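PDB 5OCP: periplasmic binding protein/LacI transcriptional regulator from Shewanella sp. ANA-3, which binds L-arabinofuranose in both its alpha and beta forms and probably delivers it to an arabinose ABC transporter. Local coordinates for residues Thr101-Asp106 against Gly248-Asp253; Phe107-Arg112 against Ser270-Val275; Val191-His194 against Met198-Gly201. All coordinates share one frame; numbering follows the deposited sequence.

Interaction 1. Residues Thr101-Asp106 against Gly248-Asp253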
ATOM      1  N   THR A 101      15.133  -5.799  10.653  1.00 14.65           N
ATOM      2  CA  THR A 101      15.136  -4.773   9.617  1.00 14.65           C
ATOM      3  C   THR A 101      13.743  -4.548   9.039  1.00 14.00           C
ATOM      4  O   THR A 101      12.810  -5.299   9.328  1.00 12.81           O
ATOM      5  CB  THR A 101      16.102  -5.131   8.472  1.00 15.20           C
ATOM      6  OG1 THR A 101      16.254  -4.002   7.601  1.00 17.40           O
ATOM      7  CG2 THR A 101      15.572  -6.313   7.677  1.00 16.66           C
ATOM      8  N   ARG A 102      13.610  -3.509   8.221  1.00 13.81           N
ATOM      9  CA  ARG A 102      12.335  -3.180   7.597  1.00 12.91           C
ATOM     10  C   ARG A 102      12.476  -3.079   6.082  1.00 14.60           C
ATOM     11  O   ARG A 102      13.345  -2.370   5.575  1.00 14.90           O
ATOM     12  CB  ARG A 102      11.786  -1.867   8.162  1.00 14.80           C
ATOM     13  CG  ARG A 102      10.633  -1.283   7.362  1.00 13.29           C
ATOM     14  CD  ARG A 102       9.886  -0.227   8.161  1.00 14.40           C
ATOM     15  NE  ARG A 102       8.685   0.234   7.470  1.00 13.43           N
ATOM     16  CZ  ARG A 102       8.604   1.375   6.795  1.00 14.45           C
ATOM     17  NH1 ARG A 102       9.656   2.179   6.717  1.00 17.63           N
ATOM     18  NH2 ARG A 102       7.470   1.715   6.197  1.00 15.01           N
ATOM     19  N   ILE A 103      11.616  -3.796   5.365  1.00 13.20           N
ATOM     20  CA  ILE A 103      11.642  -3.793   3.911  1.00 14.53           C
ATOM     21  C   ILE A 103      10.429  -2.993   3.473  1.00 13.76           C
ATOM     22  O   ILE A 103       9.332  -3.364   3.798  1.00 14.22           O
ATOM     23  CB  ILE A 103      11.537  -5.178   3.318  1.00 16.23           C
ATOM     24  CG1 ILE A 103      12.513  -6.159   3.962  1.00 15.05           C
ATOM     25  CG2 ILE A 103      11.666  -5.097   1.802  1.00 15.72           C
ATOM     26  CD1 ILE A 103      13.973  -5.681   4.081  1.00 16.15           C
ATOM     27  N   ALA A 104      10.625  -1.841   2.807  1.00 12.67           N
ATOM     28  CA  ALA A 104       9.498  -0.997   2.520  1.00 12.59           C
ATOM     29  C   ALA A 104       9.799  -0.102   1.308  1.00 14.54           C
ATOM     30  O   ALA A 104      10.958   0.155   1.007  1.00 17.53           O
ATOM     31  CB  ALA A 104       9.118  -0.178   3.729  1.00 13.10           C
ATOM     32  N   SER A 105       8.763   0.411   0.681  1.00 12.96           N
ATOM     33  CA  SER A 105       8.925   1.562  -0.200  1.00 13.31           C
ATOM     34  C   SER A 105       8.911   2.830   0.626  1.00 14.99           C
ATOM     35  O   SER A 105       8.650   2.825   1.859  1.00 16.36           O
ATOM     36  CB  SER A 105       7.793   1.599  -1.248  1.00 14.75           C
ATOM     37  OG  SER A 105       6.573   1.795  -0.502  1.00 17.34           O
ATOM     38  N   ASP A 106       9.308   3.928  -0.010  1.00 13.58           N
ATOM     39  CA  ASP A 106       9.264   5.247   0.602  1.00 14.51           C
ATOM     40  C   ASP A 106       7.896   5.898   0.224  1.00 14.67           C
ATOM     41  O   ASP A 106       7.706   6.462  -0.846  1.00 14.42           O
ATOM     42  CB  ASP A 106      10.435   6.110   0.169  1.00 16.04           C
ATOM     43  CG  ASP A 106      10.424   7.505   0.839  1.00 19.89           C
ATOM     44  OD1 ASP A 106       9.382   7.968   1.370  1.00 18.73           O
ATOM     45  OD2 ASP A 106      11.471   8.198   0.699  1.00 24.06           O
ATOM     46  N   GLY A 248       8.717  -9.725   0.265  1.00 23.52           N
ATOM     47  CA  GLY A 248       9.057 -10.943   0.938  1.00 24.44           C
ATOM     48  C   GLY A 248      10.493 -11.335   0.626  1.00 25.46           C
ATOM     49  O   GLY A 248      11.231 -11.728   1.506  1.00 29.30           O
ATOM     50  N   GLY A 249      10.899 -11.205  -0.640  1.00 28.54           N
ATOM     51  CA  GLY A 249      12.216 -11.601  -1.049  1.00 25.34           C
ATOM     52  C   GLY A 249      13.318 -11.026  -0.226  1.00 24.26           C
ATOM     53  O   GLY A 249      14.081 -11.785   0.384  1.00 28.37           O
ATOM     54  N   PRO A 250      13.423  -9.679  -0.173  1.00 21.83           N
ATOM     55  CA  PRO A 250      14.418  -9.111   0.706  1.00 19.22           C
ATOM     56  C   PRO A 250      14.234  -9.432   2.171  1.00 20.26           C
ATOM     57  O   PRO A 250      15.223  -9.430   2.925  1.00 19.41           O
ATOM     58  CB  PRO A 250      14.340  -7.565   0.443  1.00 22.70           C
ATOM     59  CG  PRO A 250      13.609  -7.432  -0.830  1.00 24.71           C
ATOM     60  CD  PRO A 250      12.760  -8.677  -1.016  1.00 24.07           C
ATOM     61  N   ALA A 251      12.985  -9.604   2.616  1.00 18.08           N
ATOM     62  CA  ALA A 251      12.760 -10.077   3.986  1.00 18.20           C
ATOM     63  C   ALA A 251      13.396 -11.493   4.257  1.00 16.54           C
ATOM     64  O   ALA A 251      14.106 -11.648   5.230  1.00 19.07           O
ATOM     65  CB  ALA A 251      11.275 -10.122   4.321  1.00 18.29           C
ATOM     66  N   PHE A 252      13.183 -12.386   3.335  1.00 21.63           N
ATOM     67  CA  PHE A 252      13.751 -13.769   3.441  1.00 21.80           C
ATOM     68  C   PHE A 252      15.303 -13.761   3.330  1.00 24.03           C
ATOM     69  O   PHE A 252      16.006 -14.514   4.026  1.00 26.26           O
ATOM     70  CB  PHE A 252      13.089 -14.627   2.398  1.00 23.90           C
ATOM     71  CG  PHE A 252      11.627 -14.871   2.599  1.00 23.43           C
ATOM     72  CD1 PHE A 252      11.083 -15.278   3.823  1.00 24.12           C
ATOM     73  CD2 PHE A 252      10.780 -14.751   1.540  1.00 20.96           C
ATOM     74  CE1 PHE A 252       9.724 -15.493   3.950  1.00 23.76           C
ATOM     75  CE2 PHE A 252       9.409 -14.918   1.668  1.00 23.45           C
ATOM     76  CZ  PHE A 252       8.866 -15.360   2.855  1.00 22.13           C
ATOM     77  N   ASP A 253      15.861 -12.832   2.538  1.00 25.56           N
ATOM     78  CA  ASP A 253      17.321 -12.661   2.448  1.00 25.35           C
ATOM     79  C   ASP A 253      17.921 -12.193   3.729  1.00 23.99           C
ATOM     80  O   ASP A 253      18.961 -12.702   4.167  1.00 22.80           O
ATOM     81  CB  ASP A 253      17.695 -11.620   1.391  1.00 28.86           C
ATOM     82  CG  ASP A 253      17.429 -12.085  -0.032  1.00 34.08           C
ATOM     83  OD1 ASP A 253      17.445 -13.298  -0.309  1.00 40.07           O
ATOM     84  OD2 ASP A 253      17.233 -11.188  -0.894  1.00 40.85           O
TER
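The 2.8 Å hydrogen bond from Phe252 N to Gly248 O closes the helical turn that presents Pro250 and Ala251 to Ile103. No hydrogen bond spans the two segments; the contact is made by one branched side chain laid against the outside of this turn, and it buries 131 Å² in all. The three carbons of Ile103 beyond CB divide the work. Ile103 CG2 meets the proline ring, 3.9 Å from Pro250 CB, and lies nearly as close to Pro250 CG. Ile103 CG1 sits over the helix backbone, 3.7 Å from Ala251 N, and reaches the methyl of that alanine more loosely, at 4.2 Å from Ala251 CB. With CG1 beside the backbone N (chi1 -49°) and the chain bent again at chi2 (-49°), Ile103 CD1 comes to 4.1 Å from Pro250 CB, so both methyls reach the same ring carbon from one side. Replacing Ile103 by an alanine would probably open a gap beneath this turn and leave the inner side of the Pro250 ring without its apolar partner. On the other side of the strand, Arg102 NE hydrogen-bonds to the carbonyl of Arg89, a residue of the sugar pocket. Strand 101-104 lies between strands 84-87 and 268-270 of the parallel sheet, and Ile103 also touches Val85, Val87 and Ile269 from these neighbours. Helix 248-259 therefore packs on one face of the sheet, with Ala251 resting on Val85, while Phe252 turns from the contact toward helix 13-29.

Interaction 2. Residues Phe107-Arg112 against Ser270-Val275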
ATOM      1  N   PHE A 107       6.958   5.768   1.157  1.00 14.18           N
ATOM      2  CA  PHE A 107       5.610   6.278   0.948  1.00 12.84           C
ATOM      3  C   PHE A 107       5.581   7.788   0.716  1.00 12.07           C
ATOM      4  O   PHE A 107       4.772   8.260  -0.055  1.00 13.20           O
ATOM      5  CB  PHE A 107       4.716   5.960   2.170  1.00 12.65           C
ATOM      6  CG  PHE A 107       4.516   4.514   2.437  1.00 14.24           C
ATOM      7  CD1 PHE A 107       3.874   3.703   1.494  1.00 14.88           C
ATOM      8  CD2 PHE A 107       4.831   3.979   3.667  1.00 15.13           C
ATOM      9  CE1 PHE A 107       3.621   2.377   1.752  1.00 15.96           C
ATOM     10  CE2 PHE A 107       4.587   2.644   3.952  1.00 16.32           C
ATOM     11  CZ  PHE A 107       4.016   1.837   2.977  1.00 16.18           C
ATOM     12  N   SER A 108       6.457   8.551   1.416  1.00 13.74           N
ATOM     13  CA  SER A 108       6.544  10.033   1.184  1.00 14.97           C
ATOM     14  C   SER A 108       7.012  10.337  -0.219  1.00 14.09           C
ATOM     15  O   SER A 108       6.429  11.181  -0.883  1.00 13.15           O
ATOM     16  CB  SER A 108       7.495  10.719   2.186  1.00 18.74           C
ATOM     17  OG  SER A 108       6.993  10.539   3.463  1.00 30.64           O
ATOM     18  N   GLU A 109       7.911   9.492  -0.757  1.00 12.47           N
ATOM     19  CA  GLU A 109       8.392   9.645  -2.118  1.00 13.22           C
ATOM     20  C   GLU A 109       7.267   9.332  -3.118  1.00 12.75           C
ATOM     21  O   GLU A 109       7.116  10.025  -4.130  1.00 11.64           O
ATOM     22  CB  GLU A 109       9.624   8.773  -2.409  1.00 16.14           C
ATOM     23  CG  GLU A 109      10.087   8.897  -3.836  1.00 19.23           C
ATOM     24  CD  GLU A 109      11.343   8.052  -4.174  1.00 27.09           C
ATOM     25  OE1 GLU A 109      12.140   7.679  -3.252  1.00 32.83           O
ATOM     26  OE2 GLU A 109      11.553   7.769  -5.387  1.00 29.71           O
ATOM     27  N   GLU A 110       6.454   8.321  -2.799  1.00 12.35           N
ATOM     28  CA  GLU A 110       5.308   7.966  -3.659  1.00 10.94           C
ATOM     29  C   GLU A 110       4.365   9.174  -3.754  1.00 11.42           C
ATOM     30  O   GLU A 110       3.978   9.597  -4.856  1.00 11.56           O
ATOM     31  CB  GLU A 110       4.544   6.768  -3.136  1.00 12.32           C
ATOM     32  CG  GLU A 110       5.312   5.467  -3.210  1.00 12.29           C
ATOM     33  CD  GLU A 110       4.698   4.341  -2.396  1.00 14.00           C
ATOM     34  OE1 GLU A 110       3.684   4.460  -1.689  1.00 14.65           O
ATOM     35  OE2 GLU A 110       5.270   3.267  -2.446  1.00 14.62           O
ATOM     36  N   GLY A 111       4.039   9.763  -2.621  1.00 12.47           N
ATOM     37  CA  GLY A 111       3.177  10.980  -2.569  1.00 12.96           C
ATOM     38  C   GLY A 111       3.775  12.178  -3.254  1.00 12.34           C
ATOM     39  O   GLY A 111       3.089  12.884  -4.026  1.00 10.50           O
ATOM     40  N   ARG A 112       5.085  12.365  -3.107  1.00 10.83           N
ATOM     41  CA  ARG A 112       5.787  13.426  -3.831  1.00 13.55           C
ATOM     42  C   ARG A 112       5.739  13.223  -5.359  1.00 12.98           C
ATOM     43  O   ARG A 112       5.480  14.188  -6.073  1.00 12.99           O
ATOM     44  CB  ARG A 112       7.236  13.591  -3.364  1.00 15.17           C
ATOM     45  CG  ARG A 112       7.392  14.079  -1.988  1.00 21.06           C
ATOM     46  CD  ARG A 112       8.803  14.652  -1.737  1.00 24.82           C
ATOM     47  NE  ARG A 112       9.875  13.648  -1.930  1.00 30.66           N
ATOM     48  CZ  ARG A 112      10.249  12.755  -1.015  1.00 30.69           C
ATOM     49  NH1 ARG A 112       9.682  12.718   0.171  1.00 26.79           N
ATOM     50  NH2 ARG A 112      11.225  11.922  -1.290  1.00 34.60           N
ATOM     51  N   SER A 270      15.047  -0.088   1.214  1.00 12.86           N
ATOM     52  CA  SER A 270      13.915   0.513   0.567  1.00 14.54           C
ATOM     53  C   SER A 270      14.150   0.778  -0.906  1.00 13.87           C
ATOM     54  O   SER A 270      15.195   1.275  -1.274  1.00 13.43           O
ATOM     55  CB  SER A 270      13.612   1.797   1.321  1.00 16.53           C
ATOM     56  OG  SER A 270      12.502   2.517   0.769  1.00 17.66           O
ATOM     57  N   THR A 271      13.091   0.587  -1.732  1.00 12.45           N
ATOM     58  CA  THR A 271      13.109   0.990  -3.134  1.00 13.60           C
ATOM     59  C   THR A 271      11.660   1.396  -3.447  1.00 13.51           C
ATOM     60  O   THR A 271      10.750   0.748  -2.890  1.00 14.54           O
ATOM     61  CB  THR A 271      13.477  -0.169  -4.103  1.00 15.80           C
ATOM     62  OG1 THR A 271      14.835  -0.565  -3.861  1.00 16.59           O
ATOM     63  CG2 THR A 271      13.387   0.231  -5.535  1.00 18.35           C
ATOM     64  N   THR A 272      11.511   2.437  -4.246  1.00 14.52           N
ATOM     65  CA  THR A 272      10.192   3.014  -4.553  1.00 14.71           C
ATOM     66  C   THR A 272       9.938   2.903  -6.045  1.00 16.47           C
ATOM     67  O   THR A 272      10.845   3.015  -6.860  1.00 16.77           O
ATOM     68  CB  THR A 272      10.133   4.447  -4.008  1.00 16.92           C
ATOM     69  OG1 THR A 272      10.393   4.385  -2.596  1.00 16.67           O
ATOM     70  CG2 THR A 272       8.797   5.147  -4.239  1.00 16.01           C
ATOM     71  N   GLY A 273       8.686   2.685  -6.410  1.00 12.95           N
ATOM     72  CA  GLY A 273       8.308   2.557  -7.788  1.00 15.28           C
ATOM     73  C   GLY A 273       8.205   3.874  -8.540  1.00 13.31           C
ATOM     74  O   GLY A 273       8.248   5.001  -8.002  1.00 13.74           O
ATOM     75  N   ASP A 274       7.875   3.680  -9.823  1.00 15.72           N
ATOM     76  CA  ASP A 274       7.757   4.772 -10.804  1.00 15.16           C
ATOM     77  C   ASP A 274       6.275   5.141 -11.041  1.00 13.35           C
ATOM     78  O   ASP A 274       5.384   4.392 -10.697  1.00 12.85           O
ATOM     79  CB  ASP A 274       8.354   4.397 -12.153  1.00 18.32           C
ATOM     80  CG  ASP A 274       9.872   4.400 -12.167  1.00 29.85           C
ATOM     81  OD1 ASP A 274      10.510   4.942 -11.214  1.00 33.02           O
ATOM     82  OD2 ASP A 274      10.410   3.787 -13.141  1.00 35.16           O
ATOM     83  N   VAL A 275       6.080   6.361 -11.577  1.00 14.08           N
ATOM     84  CA  VAL A 275       4.761   6.843 -12.023  1.00 13.58           C
ATOM     85  C   VAL A 275       4.432   6.243 -13.412  1.00 12.70           C
ATOM     86  O   VAL A 275       5.250   6.377 -14.356  1.00 14.07           O
ATOM     87  CB  VAL A 275       4.791   8.357 -12.151  1.00 14.17           C
ATOM     88  CG1 VAL A 275       3.465   8.832 -12.600  1.00 15.22           C
ATOM     89  CG2 VAL A 275       5.080   9.026 -10.842  1.00 16.09           C
TER
HETATM   90  O   HOH W   1       6.540   2.183  -4.599  1.00 13.79           O
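Thr272 leans its methyl and CB against the first turn of helix 107-121, between two glutamates. Its CG2 lies 3.6 Å from Glu110 CG, the tightest touch of the contact. With Glu109 CG anti to the backbone N (chi1 178°) and the rest of the chain extended, the carboxylate carbon CD comes 3.8 Å from Thr272 CB. Thr272 OG1 is also 3.8 Å from Glu109 OE1, too far for a hydrogen bond, and is instead bonded to Asp106 N, just ahead of the helix. A water completes the first shell: it donates to Glu110 OE2 at 2.7 Å and accepts from Gly273 N at 2.9 Å.

Further out, Glu109 OE2 forms a salt bridge with Lys113, whose NZ also binds the carbonyl of Gly273. Glu110 OE2 has a second partner in Ser105 OG, and its OE1 pairs with Arg143, a residue of the sugar pocket. The buried Glu110 carboxylate thus has partners on both oxygens, which probably keeps it ionised and makes it a second-shell support for Arg143; direct contact with the loop is van der Waals, without a hydrogen bond, and polar ties run through the water, Lys113 and the Asp106 N-H.

Interaction 3. Residues Val191-His194 against Met198-Gly201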
ATOM      1  N   VAL A 191      -8.888  14.045  -8.255  1.00 11.23           N
ATOM      2  CA  VAL A 191      -8.944  13.210  -7.066  1.00 12.50           C
ATOM      3  C   VAL A 191      -7.537  12.607  -6.837  1.00 11.49           C
ATOM      4  O   VAL A 191      -6.938  12.071  -7.770  1.00 11.37           O
ATOM      5  CB  VAL A 191      -9.964  12.080  -7.219  1.00 13.43           C
ATOM      6  CG1 VAL A 191      -9.916  11.055  -6.044  1.00 14.98           C
ATOM      7  CG2 VAL A 191     -11.340  12.690  -7.353  1.00 15.59           C
ATOM      8  N   TRP A 192      -7.026  12.815  -5.636  1.00 11.24           N
ATOM      9  CA  TRP A 192      -5.792  12.201  -5.114  1.00 10.90           C
ATOM     10  C   TRP A 192      -6.266  11.140  -4.166  1.00 12.11           C
ATOM     11  O   TRP A 192      -6.796  11.404  -3.062  1.00 11.37           O
ATOM     12  CB  TRP A 192      -4.985  13.314  -4.440  1.00 12.16           C
ATOM     13  CG  TRP A 192      -3.959  12.930  -3.390  1.00 11.64           C
ATOM     14  CD1 TRP A 192      -3.707  13.622  -2.274  1.00 13.04           C
ATOM     15  CD2 TRP A 192      -3.008  11.824  -3.387  1.00 11.35           C
ATOM     16  NE1 TRP A 192      -2.724  13.033  -1.545  1.00 13.83           N
ATOM     17  CE2 TRP A 192      -2.255  11.936  -2.211  1.00 10.97           C
ATOM     18  CE3 TRP A 192      -2.722  10.765  -4.266  1.00 11.92           C
ATOM     19  CZ2 TRP A 192      -1.256  11.025  -1.867  1.00 11.60           C
ATOM     20  CZ3 TRP A 192      -1.711   9.856  -3.927  1.00 12.00           C
ATOM     21  CH2 TRP A 192      -0.983  10.014  -2.734  1.00 11.49           C
ATOM     22  N   SER A 193      -6.057   9.880  -4.573  1.00 10.21           N
ATOM     23  CA  SER A 193      -6.439   8.767  -3.787  1.00  9.65           C
ATOM     24  C   SER A 193      -5.228   8.021  -3.226  1.00 12.02           C
ATOM     25  O   SER A 193      -4.307   7.687  -3.997  1.00 11.54           O
ATOM     26  CB  SER A 193      -7.256   7.801  -4.623  1.00 10.18           C
ATOM     27  OG  SER A 193      -7.583   6.674  -3.844  1.00 12.41           O
ATOM     28  N   HIS A 194      -5.224   7.740  -1.915  1.00 10.41           N
ATOM     29  CA  HIS A 194      -4.060   7.073  -1.366  1.00 11.29           C
ATOM     30  C   HIS A 194      -3.880   5.651  -1.898  1.00 11.30           C
ATOM     31  O   HIS A 194      -2.781   5.126  -1.759  1.00 12.56           O
ATOM     32  CB  HIS A 194      -4.079   7.085   0.154  1.00 11.17           C
ATOM     33  CG  HIS A 194      -3.927   8.452   0.761  1.00 12.01           C
ATOM     34  ND1 HIS A 194      -3.802   8.610   2.125  1.00 13.79           N
ATOM     35  CD2 HIS A 194      -3.951   9.695   0.237  1.00 12.01           C
ATOM     36  CE1 HIS A 194      -3.706   9.905   2.409  1.00 13.97           C
ATOM     37  NE2 HIS A 194      -3.676  10.582   1.278  1.00 12.24           N
ATOM     38  N   MET A 198      -9.568   2.736  -3.735  1.00 12.00           N
ATOM     39  CA  MET A 198     -10.491   3.809  -3.463  1.00 12.60           C
ATOM     40  C   MET A 198     -10.703   4.581  -4.778  1.00 13.83           C
ATOM     41  O   MET A 198     -11.797   5.112  -5.020  1.00 13.22           O
ATOM     42  CB  MET A 198     -10.025   4.780  -2.398  1.00 12.27           C
ATOM     43  CG  MET A 198      -9.919   4.174  -1.006  1.00 11.59           C
ATOM     44  SD  MET A 198      -9.374   5.300   0.264  1.00 12.88           S
ATOM     45  CE  MET A 198      -7.757   5.734  -0.360  1.00 12.09           C
ATOM     46  N   ALA A 199      -9.646   4.702  -5.584  1.00 11.07           N
ATOM     47  CA  ALA A 199      -9.697   5.476  -6.821  1.00 11.77           C
ATOM     48  C   ALA A 199     -10.714   4.851  -7.779  1.00 11.91           C
ATOM     49  O   ALA A 199     -11.491   5.606  -8.422  1.00 13.38           O
ATOM     50  CB  ALA A 199      -8.378   5.502  -7.441  1.00 12.54           C
ATOM     51  N   LEU A 200     -10.742   3.540  -7.829  1.00 14.03           N
ATOM     52  CA  LEU A 200     -11.653   2.874  -8.713  1.00 13.90           C
ATOM     53  C   LEU A 200     -13.065   3.023  -8.248  1.00 14.63           C
ATOM     54  O   LEU A 200     -14.033   3.068  -9.125  1.00 14.36           O
ATOM     55  CB  LEU A 200     -11.273   1.452  -8.918  1.00 16.13           C
ATOM     56  CG  LEU A 200      -9.923   1.309  -9.660  1.00 19.14           C
ATOM     57  CD1 LEU A 200      -9.397  -0.104  -9.613  1.00 21.21           C
ATOM     58  CD2 LEU A 200      -9.918   1.801 -11.077  1.00 21.81           C
ATOM     59  N   GLY A 201     -13.284   3.057  -6.963  1.00 14.17           N
ATOM     60  CA  GLY A 201     -14.631   3.439  -6.445  1.00 17.13           C
ATOM     61  C   GLY A 201     -14.996   4.843  -6.826  1.00 17.74           C
ATOM     62  O   GLY A 201     -16.169   5.134  -7.193  1.00 19.62           O
TER
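Ser193 reaches over the backbone of helix 196-208, its CB 3.8 Å from Ala199 CB and its OG 3.4 Å from Met198 CB. The hydroxyl also comes within 3.3 Å of Ala199 N, but the angle is too poor for a hydrogen bond; OG is bonded to the carbonyl of Asn195 instead, inside the turn that joins strand and helix. Met198 folds back over this turn. Its bend at chi3 (-61°) carries CE to 3.6 Å from His194 N and 4.0 Å from His194 CB, so the thioether methyl rests on the end of the strand.

The imidazole of His194 points elsewhere: CD2 lies 3.6 Å above the Trp192 ring plane, toward its rim, and NE2 is hydrogen-bonded to Glu130. Asn195, which lines the sugar pocket, accepts a hydrogen bond from Met198 N through OD1, and both His194 and Met198 touch Phe167, another pocket residue. The contact packs the end of the strand against the start of the helix in a beta-alpha-beta unit, 190-193 through 196-208 to 218-221, at the C-terminal end of its strand, where periplasmic binding proteins of this Rossmann-like fold line their ligand cleft.

From the N terminus, strand 101-104 comes first and leads through Ser105 and Asp106 into helix 107-121, so the first segments of interactions 1 and 2 are continuous. Interaction 3 closes a short local loop at 191-201, nested inside the long loops closed by both other contacts. Residues 248-253 then close interaction 1 and 270-275 close interaction 2, so these two cross. Interaction 1 belongs to the parallel-sheet lobe and interaction 3 to the mixed-sheet lobe, their centres about 26 Å apart. Interaction 2 lies where the chain passes between the lobes: it meets interaction 1 through Ser105 and Asp106, and interaction 3 by a light touch of Gly111 on Trp192.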